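Local coordinates for DNA polymerase (Bacillus phage phi29, PDB 2PY5) that replicates the viral genome by protein-primed, strand-displacing DNA synthesis with high processivity and fidelity, and proofreads with a 3'-5' exonuclease, at a contact of chain A with DNA. Sequence-based numbering; all coordinates share one arbitrary frame.

Site 1: a contact of chain A with DNA. Residues 62, 65, 123, 567. With nucleotides of chain B.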
# COMPACT_ATOMS: atom_id res chain seq x y z
N ASN A 62 7.69 -6.23 -9.34
CA ASN A 62 6.41 -6.93 -9.38
C ASN A 62 6.58 -8.41 -9.75
O ASN A 62 6.12 -8.90 -10.78
CB ASN A 62 5.40 -6.22 -10.27
CG ASN A 62 3.99 -6.73 -10.09
OD1 ASN A 62 3.58 -7.08 -8.97
ND2 ASN A 62 3.22 -6.76 -11.18
N PHE A 65 4.27 -10.97 -11.44
CA PHE A 65 4.20 -11.09 -12.90
C PHE A 65 5.34 -11.99 -13.42
O PHE A 65 5.10 -13.09 -13.87
CB PHE A 65 4.22 -9.71 -13.56
CG PHE A 65 4.07 -9.77 -15.05
CD1 PHE A 65 2.83 -9.97 -15.63
CD2 PHE A 65 5.19 -9.67 -15.85
CE1 PHE A 65 2.70 -10.06 -17.02
CE2 PHE A 65 5.06 -9.76 -17.26
CZ PHE A 65 3.83 -9.96 -17.81
N LEU A 123 9.39 -4.59 -5.82
CA LEU A 123 8.18 -3.80 -5.48
C LEU A 123 7.93 -3.76 -3.96
O LEU A 123 7.32 -2.80 -3.43
CB LEU A 123 6.94 -4.32 -6.21
CG LEU A 123 5.68 -3.47 -6.12
CD1 LEU A 123 5.84 -2.08 -6.70
CD2 LEU A 123 4.53 -4.20 -6.82
N LEU A 567 -1.79 -10.20 -19.55
CA LEU A 567 -2.61 -9.08 -19.10
C LEU A 567 -3.61 -8.82 -20.20
O LEU A 567 -3.26 -8.33 -21.28
CB LEU A 567 -1.73 -7.86 -18.85
CG LEU A 567 -0.72 -8.06 -17.71
CD1 LEU A 567 0.22 -6.88 -17.59
CD2 LEU A 567 -1.49 -8.26 -16.42
P DC B 4 0.42 -4.09 -4.19
OP1 DC B 4 1.41 -5.02 -4.80
OP2 DC B 4 0.75 -3.30 -2.97
O5' DC B 4 -0.08 -3.07 -5.31
C5' DC B 4 -0.26 -3.49 -6.65
C4' DC B 4 -0.89 -2.35 -7.39
O4' DC B 4 -2.25 -2.21 -6.93
C3' DC B 4 -0.21 -1.00 -7.13
O3' DC B 4 -0.00 -0.35 -8.34
C2' DC B 4 -1.19 -0.24 -6.26
C1' DC B 4 -2.52 -0.85 -6.68
N1 DC B 4 -3.64 -0.75 -5.66
C2 DC B 4 -4.99 -0.71 -6.08
O2 DC B 4 -5.28 -0.75 -7.28
N3 DC B 4 -5.96 -0.63 -5.13
C4 DC B 4 -5.65 -0.59 -3.84
N4 DC B 4 -6.64 -0.51 -2.95
C5 DC B 4 -4.30 -0.63 -3.39
C6 DC B 4 -3.34 -0.71 -4.32
P DT B 5 0.97 0.87 -8.49
OP1 DT B 5 1.62 1.28 -7.22
OP2 DT B 5 0.26 1.86 -9.31
O5' DT B 5 2.10 0.16 -9.40
C5' DT B 5 3.07 -0.66 -8.83
C4' DT B 5 3.24 -1.90 -9.66
O4' DT B 5 2.05 -2.68 -9.51
C3' DT B 5 3.37 -1.68 -11.15
O3' DT B 5 4.73 -1.56 -11.46
C2' DT B 5 2.77 -2.94 -11.76
C1' DT B 5 1.84 -3.44 -10.68
N1 DT B 5 0.41 -3.29 -10.97
C2 DT B 5 -0.36 -4.41 -10.91
O2 DT B 5 0.09 -5.53 -10.67
N3 DT B 5 -1.67 -4.19 -11.19
C4 DT B 5 -2.27 -2.97 -11.48
O4 DT B 5 -3.47 -2.90 -11.71
C5 DT B 5 -1.40 -1.83 -11.50
C7 DT B 5 -1.94 -0.46 -11.81
C6 DT B 5 -0.10 -2.03 -11.25
P DT B 6 5.27 -1.27 -12.93
OP1 DT B 6 6.69 -0.96 -12.82
OP2 DT B 6 4.35 -0.39 -13.67
O5' DT B 6 5.11 -2.68 -13.68
C5' DT B 6 6.03 -3.73 -13.44
C4' DT B 6 5.51 -4.96 -14.16
O4' DT B 6 4.24 -5.36 -13.63
C3' DT B 6 5.25 -4.72 -15.65
O3' DT B 6 6.45 -4.84 -16.41
C2' DT B 6 4.22 -5.79 -15.96
C1' DT B 6 3.48 -6.00 -14.65
N1 DT B 6 2.11 -5.41 -14.60
C2 DT B 6 1.10 -6.17 -14.07
O2 DT B 6 1.25 -7.30 -13.65
N3 DT B 6 -0.12 -5.54 -14.08
C4 DT B 6 -0.41 -4.27 -14.52
O4 DT B 6 -1.55 -3.81 -14.46
C5 DT B 6 0.71 -3.51 -15.03
C7 DT B 6 0.52 -2.12 -15.54
C6 DT B 6 1.91 -4.12 -15.05
O HOH W 1 1.22 -6.42 -7.74

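Site 2: a contact of chain A with DNA. Residues 61, 123, 129-130. With nucleotides of chain B.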
# COMPACT_ATOMS: atom_id res chain seq x y z
N HIS A 61 10.86 -6.46 -10.58
CA HIS A 61 9.85 -5.49 -10.13
C HIS A 61 8.46 -6.04 -10.42
O HIS A 61 8.07 -6.25 -11.57
CB HIS A 61 10.03 -4.13 -10.78
CG HIS A 61 9.57 -3.00 -9.91
ND1 HIS A 61 10.13 -2.75 -8.69
CD2 HIS A 61 8.57 -2.10 -10.07
CE1 HIS A 61 9.53 -1.71 -8.14
NE2 HIS A 61 8.57 -1.30 -8.95
N LEU A 123 9.39 -4.59 -5.82
CA LEU A 123 8.18 -3.80 -5.48
C LEU A 123 7.93 -3.76 -3.96
O LEU A 123 7.32 -2.80 -3.43
CB LEU A 123 6.94 -4.32 -6.21
CG LEU A 123 5.68 -3.47 -6.12
CD1 LEU A 123 5.84 -2.08 -6.70
CD2 LEU A 123 4.53 -4.20 -6.82
N PRO A 129 5.59 2.21 -9.17
CA PRO A 129 6.02 1.76 -10.51
C PRO A 129 7.45 2.22 -10.83
O PRO A 129 7.91 3.22 -10.29
CB PRO A 129 5.03 2.44 -11.45
CG PRO A 129 3.90 2.89 -10.62
CD PRO A 129 4.42 3.10 -9.23
N VAL A 130 8.11 1.49 -11.72
CA VAL A 130 9.48 1.84 -12.15
C VAL A 130 9.61 3.29 -12.63
O VAL A 130 10.53 4.01 -12.25
CB VAL A 130 9.97 0.87 -13.26
CG1 VAL A 130 11.36 1.30 -13.75
CG2 VAL A 130 10.00 -0.54 -12.73
P DC B 4 0.42 -4.09 -4.19
OP1 DC B 4 1.41 -5.02 -4.80
OP2 DC B 4 0.75 -3.30 -2.97
O5' DC B 4 -0.08 -3.07 -5.31
C5' DC B 4 -0.26 -3.49 -6.65
C4' DC B 4 -0.89 -2.35 -7.39
O4' DC B 4 -2.25 -2.21 -6.93
C3' DC B 4 -0.21 -1.00 -7.13
O3' DC B 4 -0.00 -0.35 -8.34
C2' DC B 4 -1.19 -0.24 -6.26
C1' DC B 4 -2.52 -0.85 -6.68
N1 DC B 4 -3.64 -0.75 -5.66
C2 DC B 4 -4.99 -0.71 -6.08
O2 DC B 4 -5.28 -0.75 -7.28
N3 DC B 4 -5.96 -0.63 -5.13
C4 DC B 4 -5.65 -0.59 -3.84
N4 DC B 4 -6.64 -0.51 -2.95
C5 DC B 4 -4.30 -0.63 -3.39
C6 DC B 4 -3.34 -0.71 -4.32
P DT B 5 0.97 0.87 -8.49
OP1 DT B 5 1.62 1.28 -7.22
OP2 DT B 5 0.26 1.86 -9.31
O5' DT B 5 2.10 0.16 -9.40
C5' DT B 5 3.07 -0.66 -8.83
C4' DT B 5 3.24 -1.90 -9.66
O4' DT B 5 2.05 -2.68 -9.51
C3' DT B 5 3.37 -1.68 -11.15
O3' DT B 5 4.73 -1.56 -11.46
C2' DT B 5 2.77 -2.94 -11.76
C1' DT B 5 1.84 -3.44 -10.68
N1 DT B 5 0.41 -3.29 -10.97
C2 DT B 5 -0.36 -4.41 -10.91
O2 DT B 5 0.09 -5.53 -10.67
N3 DT B 5 -1.67 -4.19 -11.19
C4 DT B 5 -2.27 -2.97 -11.48
O4 DT B 5 -3.47 -2.90 -11.71
C5 DT B 5 -1.40 -1.83 -11.50
C7 DT B 5 -1.94 -0.46 -11.81
C6 DT B 5 -0.10 -2.03 -11.25
P DT B 6 5.27 -1.27 -12.93
OP1 DT B 6 6.69 -0.96 -12.82
OP2 DT B 6 4.35 -0.39 -13.67
O5' DT B 6 5.11 -2.68 -13.68
C5' DT B 6 6.03 -3.73 -13.44
C4' DT B 6 5.51 -4.96 -14.16
O4' DT B 6 4.24 -5.36 -13.63
C3' DT B 6 5.25 -4.72 -15.65
O3' DT B 6 6.45 -4.84 -16.41
C2' DT B 6 4.22 -5.79 -15.96
C1' DT B 6 3.48 -6.00 -14.65
N1 DT B 6 2.11 -5.41 -14.60
C2 DT B 6 1.10 -6.17 -14.07
O2 DT B 6 1.25 -7.30 -13.65
N3 DT B 6 -0.12 -5.54 -14.08
C4 DT B 6 -0.41 -4.27 -14.52
O4 DT B 6 -1.55 -3.81 -14.46
C5 DT B 6 0.71 -3.51 -15.03
C7 DT B 6 0.52 -2.12 -15.54
C6 DT B 6 1.91 -4.12 -15.05

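Site 1: a contact of chain A with DNA
Asn62 reaches in among the last two nucleotides of the single strand, DT5 and DT6, both unpaired. Its CB lies 3.7 Å from O4' of the DT6 deoxyribose. With CG anti to the backbone N (chi1 -167°), the amide is carried toward the strand, and CG itself passes 4.0 Å from C1' of DT5. At the tip the two branches divide the work. ND2 donates to the ring oxygen O4' of DT6 at 3.0 Å, a nearly straight bond (163° at the hydrogen) lying close to the amide plane, and makes a weak, bent contact with the base oxygen O2 of DT5. OD1 holds a water at 2.7 Å, which bridges more loosely to a phosphate oxygen of DC4 and to O2 of DT5. An amide suits this place because it offers a donor and an acceptor side by side.

The terminal nucleotide is gripped by hydrophobic groups as well. CG of Phe65 packs 3.8 Å from C1' of DT6, and the rim of one ring face meets C2'. The ring atom CD1 also lies 3.7 Å from O2 of DT6, so the ring rests against the sugar and the base's O2 without stacking on the base. Leu567 extends methyl CD1 over the thymine face, 3.7 Å from the ring centroid, a CH-pi contact which would not depend on the pairing edge. Leu123 lays CD1 alongside C5' of DT5. Sugar and face contacts of this kind probably allow the site to accept different sequences. The site belongs to the 3'-5' exonuclease cleft, where Asn62 stabilises the frayed primer terminus for proofreading and Phe65 and Leu123 bind the single strand.

Site 2: a contact of chain A with DNA
Pro129 presses its ring against the backbone of DT5, and the neighbouring Val130 binds the next phosphate. This is the tightly packed part of the contact. CG of Pro129 comes to 3.5 Å from the ester oxygen O5' of DT5, CD lies close to the same oxygen and to C5', and CB turns toward the phosphate of DT6 at 3.7 Å from its OP2. The proline ring thus spans the sugar-phosphate link from one phosphate to the next. A rigid, compact ring fits here: it packs against the backbone without a flexible chain to be ordered, and its main chain leads directly into helix 130-136.

Val130 is the first residue of that helix. An N-terminal amide of a helix is not needed for the helix's own hydrogen bonds and can serve a phosphate, and the helix dipole probably adds a favourable field. The branched side chain borders OP1 of DT6: with CG1 anti to the backbone N (chi1 176°), CG2 is left to approach this oxygen at 3.3 Å.

The side formed by His61 and Leu123 is looser in the sense that it works by approaches of carbon to oxygen and carbon to carbon, without hydrogen bonds to the strand. The imidazole of His61 points its CD2 edge at OP1 of DT6, in the ring plane, at 3.5 Å; any electrostatic help from the ring would be modest. One ring face is backed near its rim by CB of Leu123, which may help to limit the ring's rotation. Beyond it, CD2 of Leu123 stands 3.8 Å from OP1 of DC4, a contact of a methyl with a charged oxygen that gives shape more than binding strength. His61 also takes part in binding the primer terminal protein. The hydrogen bond from Val130 N to DT6 OP1 measures 3.0 Å and is almost straight at 176°.

The C-alpha centres of site 1 and site 2 lie about 8 Å apart, and Leu123, in the short helix 122-125, belongs to both. The adjacent residues His61 and Asn62 divide between them, one facing a phosphate and the other the sugars. Site 1 handles sugars and bases of the last two nucleotides, drawing also on strand 564-573 near the C-terminus, whereas site 2 holds the DT6 phosphate through the start of helix 130-136, and the DT5 backbone through Pro129 before it. Together they contact sugars, bases and backbone at the strand's end with few base-specific contacts, consistent with an exonuclease that must proofread any sequence.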